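Local coordinates for spermidine synthase (Corynebacterium glutamicum ATCC 13032, PDB 3GJY), which probably transfers an aminopropyl group from decarboxylated S-adenosylmethionine to putrescine, making spermidine in polyamine biosynthesis, at residues A[86-97]-A[155-166]. Residues are numbered along the deposited sequence; the frame is centred on the assembly and turned at random.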
ATOM      1  N   GLN A  86       2.417  12.197  13.555  1.00 14.35           N
ATOM      2  CA  GLN A  86       2.253  13.201  12.503  1.00 13.77           C
ATOM      3  C   GLN A  86       1.051  14.088  12.745  1.00 13.94           C
ATOM      4  O   GLN A  86       0.230  13.823  13.618  1.00 15.61           O
ATOM      5  CB  GLN A  86       2.167  12.512  11.111  1.00 13.36           C
ATOM      6  CG  GLN A  86       3.490  11.792  10.790  1.00 14.22           C
ATOM      7  CD  GLN A  86       3.436  11.047   9.495  1.00 15.61           C
ATOM      8  OE1 GLN A  86       2.479  10.320   9.245  1.00 20.56           O
ATOM      9  NE2 GLN A  86       4.466  11.191   8.682  1.00 15.08           N
ATOM     10  N   ASP A  87       0.972  15.162  11.982  1.00 14.31           N
ATOM     11  CA  ASP A  87      -0.097  16.142  12.113  1.00 14.73           C
ATOM     12  C   ASP A  87      -1.127  15.868  11.016  1.00 14.42           C
ATOM     13  O   ASP A  87      -0.921  16.167   9.827  1.00 14.51           O
ATOM     14  CB  ASP A  87       0.509  17.546  11.987  1.00 14.34           C
ATOM     15  CG  ASP A  87      -0.512  18.653  12.175  1.00 15.68           C
ATOM     16  OD1 ASP A  87      -1.740  18.356  12.161  1.00 17.73           O
ATOM     17  OD2 ASP A  87      -0.071  19.820  12.318  1.00 18.38           O
ATOM     18  N   ALA A  88      -2.252  15.268  11.414  1.00 15.47           N
ATOM     19  CA  ALA A  88      -3.297  14.898  10.472  1.00 16.56           C
ATOM     20  C   ALA A  88      -3.874  16.071   9.705  1.00 16.90           C
ATOM     21  O   ALA A  88      -4.405  15.886   8.600  1.00 17.14           O
ATOM     22  CB  ALA A  88      -4.428  14.141  11.209  1.00 17.79           C
ATOM     23  N   SER A  89      -3.831  17.267  10.309  1.00 17.04           N
ATOM     24  CA  SER A  89      -4.454  18.426   9.666  1.00 17.98           C
ATOM     25  C   SER A  89      -3.686  18.897   8.435  1.00 18.07           C
ATOM     26  O   SER A  89      -4.201  19.705   7.644  1.00 19.61           O
ATOM     27  CB  SER A  89      -4.636  19.582  10.672  1.00 18.63           C
ATOM     28  OG  SER A  89      -3.401  20.129  10.995  1.00 21.48           O
ATOM     29  N   LYS A  90      -2.472  18.389   8.253  1.00 16.13           N
ATOM     30  CA  LYS A  90      -1.680  18.785   7.087  1.00 16.78           C
ATOM     31  C   LYS A  90      -1.046  17.592   6.355  1.00 14.95           C
ATOM     32  O   LYS A  90      -0.075  17.723   5.579  1.00 16.73           O
ATOM     33  CB  LYS A  90      -0.689  19.873   7.443  1.00 17.96           C
ATOM     34  CG  LYS A  90       0.252  19.539   8.539  1.00 18.32           C
ATOM     35  CD  LYS A  90       1.393  20.554   8.586  1.00 20.60           C
ATOM     36  CE  LYS A  90       2.386  20.215   9.655  1.00 21.31           C
ATOM     37  NZ  LYS A  90       3.493  21.233   9.576  1.00 23.75           N
ATOM     38  N   LEU A  91      -1.662  16.437   6.563  1.00 12.90           N
ATOM     39  CA  LEU A  91      -1.112  15.186   6.069  1.00 12.37           C
ATOM     40  C   LEU A  91      -1.144  15.087   4.545  1.00 12.05           C
ATOM     41  O   LEU A  91      -2.180  15.372   3.926  1.00 12.24           O
ATOM     42  CB  LEU A  91      -1.920  14.042   6.721  1.00 14.16           C
ATOM     43  CG  LEU A  91      -1.213  12.691   6.679  1.00 16.23           C
ATOM     44  CD1 LEU A  91      -0.038  12.692   7.631  1.00 16.62           C
ATOM     45  CD2 LEU A  91      -2.216  11.610   7.085  1.00 21.02           C
ATOM     46  N   ARG A  92      -0.039  14.615   3.960  1.00 10.96           N
ATOM     47  CA  ARG A  92       0.101  14.393   2.503  1.00 10.71           C
ATOM     48  C   ARG A  92       0.452  12.924   2.335  1.00 10.26           C
ATOM     49  O   ARG A  92       1.521  12.476   2.761  1.00 10.64           O
ATOM     50  CB  ARG A  92       1.204  15.262   1.895  1.00 11.38           C
ATOM     51  CG  ARG A  92       0.996  16.724   2.117  1.00 12.56           C
ATOM     52  CD  ARG A  92       2.318  17.508   2.016  1.00 13.95           C
ATOM     53  NE  ARG A  92       3.258  17.059   3.035  1.00 13.31           N
ATOM     54  CZ  ARG A  92       4.529  17.453   3.115  1.00 13.57           C
ATOM     55  NH1 ARG A  92       5.005  18.296   2.200  1.00 15.60           N
ATOM     56  NH2 ARG A  92       5.328  16.942   4.063  1.00 14.09           N
ATOM     57  N   ILE A  93      -0.462  12.155   1.727  1.00  9.95           N
ATOM     58  CA  ILE A  93      -0.233  10.733   1.491  1.00 10.53           C
ATOM     59  C   ILE A  93      -0.132  10.472  -0.019  1.00  9.54           C
ATOM     60  O   ILE A  93      -1.079  10.823  -0.751  1.00 10.27           O
ATOM     61  CB  ILE A  93      -1.347   9.843   2.089  1.00 10.47           C
ATOM     62  CG1 ILE A  93      -1.606  10.173   3.568  1.00 11.54           C
ATOM     63  CG2 ILE A  93      -0.987   8.335   1.851  1.00 12.72           C
ATOM     64  CD1 ILE A  93      -2.728   9.355   4.173  1.00 15.21           C
ATOM     65  N   THR A  94       0.978   9.864  -0.459  1.00 11.03           N
ATOM     66  CA  THR A  94       1.139   9.446  -1.858  1.00 10.78           C
ATOM     67  C   THR A  94       0.896   7.971  -1.964  1.00 10.67           C
ATOM     68  O   THR A  94       1.512   7.184  -1.207  1.00 11.54           O
ATOM     69  CB  THR A  94       2.579   9.758  -2.357  1.00 11.33           C
ATOM     70  OG1 THR A  94       2.710  11.167  -2.371  1.00 12.54           O
ATOM     71  CG2 THR A  94       2.866   9.193  -3.769  1.00 12.83           C
ATOM     72  N   HIS A  95       0.008   7.603  -2.892  1.00 10.28           N
ATOM     73  CA  HIS A  95      -0.344   6.219  -3.156  1.00  9.42           C
ATOM     74  C   HIS A  95       0.257   5.827  -4.484  1.00 10.18           C
ATOM     75  O   HIS A  95      -0.168   6.344  -5.538  1.00 11.51           O
ATOM     76  CB  HIS A  95      -1.879   6.063  -3.206  1.00  9.72           C
ATOM     77  CG  HIS A  95      -2.554   6.464  -1.951  1.00 10.06           C
ATOM     78  ND1 HIS A  95      -3.057   5.547  -1.049  1.00 12.06           N
ATOM     79  CD2 HIS A  95      -2.857   7.696  -1.462  1.00 10.38           C
ATOM     80  CE1 HIS A  95      -3.622   6.204  -0.048  1.00 12.91           C
ATOM     81  NE2 HIS A  95      -3.501   7.509  -0.264  1.00 11.17           N
ATOM     82  N   LEU A  96       1.289   4.994  -4.419  1.00 10.26           N
ATOM     83  CA  LEU A  96       1.911   4.492  -5.665  1.00 10.43           C
ATOM     84  C   LEU A  96       1.157   3.224  -6.061  1.00 11.64           C
ATOM     85  O   LEU A  96       1.361   2.134  -5.489  1.00 12.96           O
ATOM     86  CB  LEU A  96       3.415   4.235  -5.465  1.00 11.66           C
ATOM     87  CG  LEU A  96       4.240   5.464  -5.088  1.00 11.78           C
ATOM     88  CD1 LEU A  96       5.665   5.061  -4.767  1.00 14.87           C
ATOM     89  CD2 LEU A  96       4.178   6.607  -6.128  1.00 13.82           C
ATOM     90  N   GLY A  97       0.212   3.378  -6.976  1.00 12.12           N
ATOM     91  CA  GLY A  97      -0.813   2.330  -7.209  1.00 14.02           C
ATOM     92  C   GLY A  97      -1.932   2.347  -6.189  1.00 15.93           C
ATOM     93  O   GLY A  97      -1.799   2.890  -5.094  1.00 17.91           O
ATOM     94  N   PHE A 155      10.456  12.830  -6.917  1.00 12.40           N
ATOM     95  CA  PHE A 155      10.113  13.392  -5.613  1.00 12.17           C
ATOM     96  C   PHE A 155      11.169  14.427  -5.212  1.00 13.07           C
ATOM     97  O   PHE A 155      12.379  14.152  -5.273  1.00 12.97           O
ATOM     98  CB  PHE A 155      10.129  12.312  -4.514  1.00 12.08           C
ATOM     99  CG  PHE A 155       8.978  11.318  -4.529  1.00 11.95           C
ATOM    100  CD1 PHE A 155       7.749  11.592  -5.125  1.00 11.47           C
ATOM    101  CD2 PHE A 155       9.158  10.107  -3.873  1.00 13.17           C
ATOM    102  CE1 PHE A 155       6.710  10.635  -5.082  1.00 13.16           C
ATOM    103  CE2 PHE A 155       8.139   9.163  -3.819  1.00 14.02           C
ATOM    104  CZ  PHE A 155       6.921   9.423  -4.428  1.00 13.50           C
ATOM    105  N   THR A 156      10.707  15.574  -4.731  1.00 13.73           N
ATOM    106  CA  THR A 156      11.602  16.556  -4.107  1.00 13.60           C
ATOM    107  C   THR A 156      11.591  16.359  -2.564  1.00 12.65           C
ATOM    108  O   THR A 156      10.729  15.655  -1.999  1.00 12.30           O
ATOM    109  CB  THR A 156      11.170  17.985  -4.463  1.00 14.08           C
ATOM    110  OG1 THR A 156       9.833  18.195  -4.011  1.00 16.58           O
ATOM    111  CG2 THR A 156      11.217  18.219  -5.962  1.00 15.75           C
ATOM    112  N   PRO A 157      12.552  16.957  -1.861  1.00 11.98           N
ATOM    113  CA  PRO A 157      12.625  16.688  -0.432  1.00 13.14           C
ATOM    114  C   PRO A 157      11.426  17.099   0.386  1.00 13.77           C
ATOM    115  O   PRO A 157      10.848  18.167   0.197  1.00 15.08           O
ATOM    116  CB  PRO A 157      13.867  17.462   0.010  1.00 13.13           C
ATOM    117  CG  PRO A 157      14.699  17.498  -1.199  1.00 12.32           C
ATOM    118  CD  PRO A 157      13.724  17.734  -2.325  1.00 12.34           C
ATOM    119  N   ALA A 158      11.028  16.209   1.292  1.00 13.59           N
ATOM    120  CA  ALA A 158       9.979  16.525   2.280  1.00 13.51           C
ATOM    121  C   ALA A 158       8.711  17.031   1.605  1.00 13.39           C
ATOM    122  O   ALA A 158       8.062  17.981   2.059  1.00 15.29           O
ATOM    123  CB  ALA A 158      10.503  17.540   3.300  1.00 15.36           C
ATOM    124  N   SER A 159       8.341  16.339   0.527  1.00 12.24           N
ATOM    125  CA  SER A 159       7.152  16.668  -0.269  1.00 12.25           C
ATOM    126  C   SER A 159       5.917  15.855   0.068  1.00 12.13           C
ATOM    127  O   SER A 159       4.837  16.132  -0.456  1.00 13.22           O
ATOM    128  CB  SER A 159       7.524  16.581  -1.750  1.00 11.94           C
ATOM    129  OG  SER A 159       8.084  15.295  -2.036  1.00 12.29           O
ATOM    130  N   ARG A 160       6.068  14.861   0.939  1.00 11.45           N
ATOM    131  CA  ARG A 160       4.914  14.018   1.381  1.00 11.07           C
ATOM    132  C   ARG A 160       5.216  13.424   2.750  1.00 11.24           C
ATOM    133  O   ARG A 160       6.388  13.287   3.100  1.00 12.03           O
ATOM    134  CB  ARG A 160       4.606  12.910   0.339  1.00 11.22           C
ATOM    135  CG  ARG A 160       5.822  12.045   0.001  1.00 12.14           C
ATOM    136  CD  ARG A 160       5.961  11.777  -1.480  1.00 13.90           C
ATOM    137  NE  ARG A 160       6.255  12.949  -2.268  1.00 13.90           N
ATOM    138  CZ  ARG A 160       5.600  13.384  -3.360  1.00 14.60           C
ATOM    139  NH1 ARG A 160       6.074  14.445  -3.971  1.00 14.21           N
ATOM    140  NH2 ARG A 160       4.487  12.834  -3.832  1.00 15.00           N
ATOM    141  N   ASP A 161       4.174  13.007   3.481  1.00 10.54           N
ATOM    142  CA  ASP A 161       4.363  12.489   4.839  1.00 10.77           C
ATOM    143  C   ASP A 161       4.308  10.997   4.912  1.00 10.20           C
ATOM    144  O   ASP A 161       4.921  10.400   5.806  1.00 10.93           O
ATOM    145  CB  ASP A 161       3.290  13.082   5.742  1.00 11.39           C
ATOM    146  CG  ASP A 161       3.353  14.578   5.713  1.00 12.68           C
ATOM    147  OD1 ASP A 161       4.360  15.154   6.175  1.00 15.27           O
ATOM    148  OD2 ASP A 161       2.438  15.203   5.179  1.00 13.75           O
ATOM    149  N   VAL A 162       3.581  10.383   3.965  1.00 10.03           N
ATOM    150  CA  VAL A 162       3.393   8.939   3.933  1.00  9.50           C
ATOM    151  C   VAL A 162       3.409   8.534   2.477  1.00  9.46           C
ATOM    152  O   VAL A 162       2.790   9.197   1.663  1.00 10.84           O
ATOM    153  CB  VAL A 162       2.007   8.523   4.566  1.00  9.46           C
ATOM    154  CG1 VAL A 162       1.871   7.024   4.538  1.00 10.49           C
ATOM    155  CG2 VAL A 162       1.838   9.075   5.994  1.00 11.80           C
ATOM    156  N   ILE A 163       4.061   7.418   2.183  1.00  9.54           N
ATOM    157  CA  ILE A 163       3.962   6.769   0.874  1.00  9.71           C
ATOM    158  C   ILE A 163       3.410   5.361   1.098  1.00  9.60           C
ATOM    159  O   ILE A 163       3.941   4.620   1.909  1.00 11.24           O
ATOM    160  CB  ILE A 163       5.361   6.667   0.202  1.00 10.05           C
ATOM    161  CG1 ILE A 163       5.915   8.061  -0.135  1.00 10.43           C
ATOM    162  CG2 ILE A 163       5.364   5.769  -1.049  1.00 12.03           C
ATOM    163  CD1 ILE A 163       7.424   8.066  -0.364  1.00 12.00           C
ATOM    164  N   ILE A 164       2.349   5.014   0.365  1.00 10.04           N
ATOM    165  CA  ILE A 164       1.763   3.679   0.351  1.00 10.61           C
ATOM    166  C   ILE A 164       2.012   3.099  -1.040  1.00 10.57           C
ATOM    167  O   ILE A 164       1.551   3.660  -2.029  1.00 12.56           O
ATOM    168  CB  ILE A 164       0.248   3.712   0.675  1.00 10.84           C
ATOM    169  CG1 ILE A 164       0.027   4.382   2.059  1.00 14.65           C
ATOM    170  CG2 ILE A 164      -0.327   2.284   0.630  1.00 12.63           C
ATOM    171  CD1 ILE A 164      -1.373   4.539   2.499  1.00 16.43           C
ATOM    172  N   ARG A 165       2.740   1.986  -1.107  1.00 11.01           N
ATOM    173  CA  ARG A 165       2.989   1.304  -2.381  1.00 10.63           C
ATOM    174  C   ARG A 165       2.039   0.117  -2.481  1.00 10.81           C
ATOM    175  O   ARG A 165       2.072  -0.806  -1.636  1.00 12.45           O
ATOM    176  CB  ARG A 165       4.419   0.763  -2.494  1.00 11.04           C
ATOM    177  CG  ARG A 165       4.752   0.371  -3.904  1.00 11.82           C
ATOM    178  CD  ARG A 165       5.923  -0.609  -3.967  1.00 12.59           C
ATOM    179  NE  ARG A 165       5.553  -1.903  -3.421  1.00 11.41           N
ATOM    180  CZ  ARG A 165       6.446  -2.805  -3.018  1.00 12.43           C
ATOM    181  NH1 ARG A 165       7.744  -2.552  -3.077  1.00 14.20           N
ATOM    182  NH2 ARG A 165       6.021  -3.953  -2.516  1.00 13.48           N
ATOM    183  N   ASP A 166       1.202   0.123  -3.506  1.00 11.46           N
ATOM    184  CA  ASP A 166       0.268  -0.986  -3.746  1.00 11.44           C
ATOM    185  C   ASP A 166       0.099  -1.117  -5.235  1.00 13.30           C
ATOM    186  O   ASP A 166      -0.924  -0.770  -5.808  1.00 13.10           O
ATOM    187  CB  ASP A 166      -1.072  -0.755  -3.031  1.00 12.38           C
ATOM    188  CG  ASP A 166      -2.004  -1.958  -3.107  1.00 12.41           C
ATOM    189  OD1 ASP A 166      -1.498  -3.055  -3.301  1.00 13.82           O
ATOM    190  OD2 ASP A 166      -3.245  -1.777  -2.979  1.00 15.19           O
TER
HETATM  191  O   HOH W   1       4.018  19.312  -0.226  1.00 23.93           O
HETATM  192  O   HOH W   2       7.473  18.689   5.116  1.00 30.03           O
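R92 and D161 cross at about a right angle at the N-terminal end of the parallel strand pair 92-96 and 162-165, neighbours in the central sheet of the Rossmann-like fold of AdoMet-dependent transferases. The R92 guanidinium meets the carboxylate side-on in a salt bridge: R92 NE donates to D161 OD2 at 3.0 Å and R92 NH2 to D161 OD1 at 2.9 Å, both nearly straight. With the two planes 47° apart, these nitrogens meet both oxygens from above the carboxylate plane, while D161 OD1 and OD2 lie close to the guanidinium plane. D161 OD2 also takes the R92 backbone N on its anti lone pair, which ties the acid to main chain and side chain of the same arginine. The third guanidinium nitrogen, R92 NH1, donates to A158 O at 3.1 Å, while R160 N sits over the centre of one face. One water links R92 NH1 to S159 O, a second links R92 NH2 to A158 O. Before the strand, Q86 NE2 donates a hydrogen bond to D161 O from above the D161 carbonyl plane; Q86 OE1, buried against V162 CG2, has no polar partner.

R160 leaves its backbone with CG between N and the carbonyl carbon (chi1 54°), then bends at chi2 and chi3, bringing NH2 to T94 OG1 at 2.8 Å. Its NE and NH1 both hold S159 OG, and F155 CD1 lies over the guanidinium centre.

Further along, the backbones pair as a parallel ladder, I93 beside V162 through L96 beside R165. On the face bearing I93, V162, H95 and I164, packed against helix 102-110, I164 CD1 touches I93 CG2 (3.9 Å) and H95 CE1; H95 NE2 is bonded to N116. On the face of T94, L96, I163 and R165, packed against helix 180-189, L96 CD1 rests on I163 CG2 at 3.8 Å. The ladder finishes beside G97, where D166 N donates to L96 O at 2.8 Å.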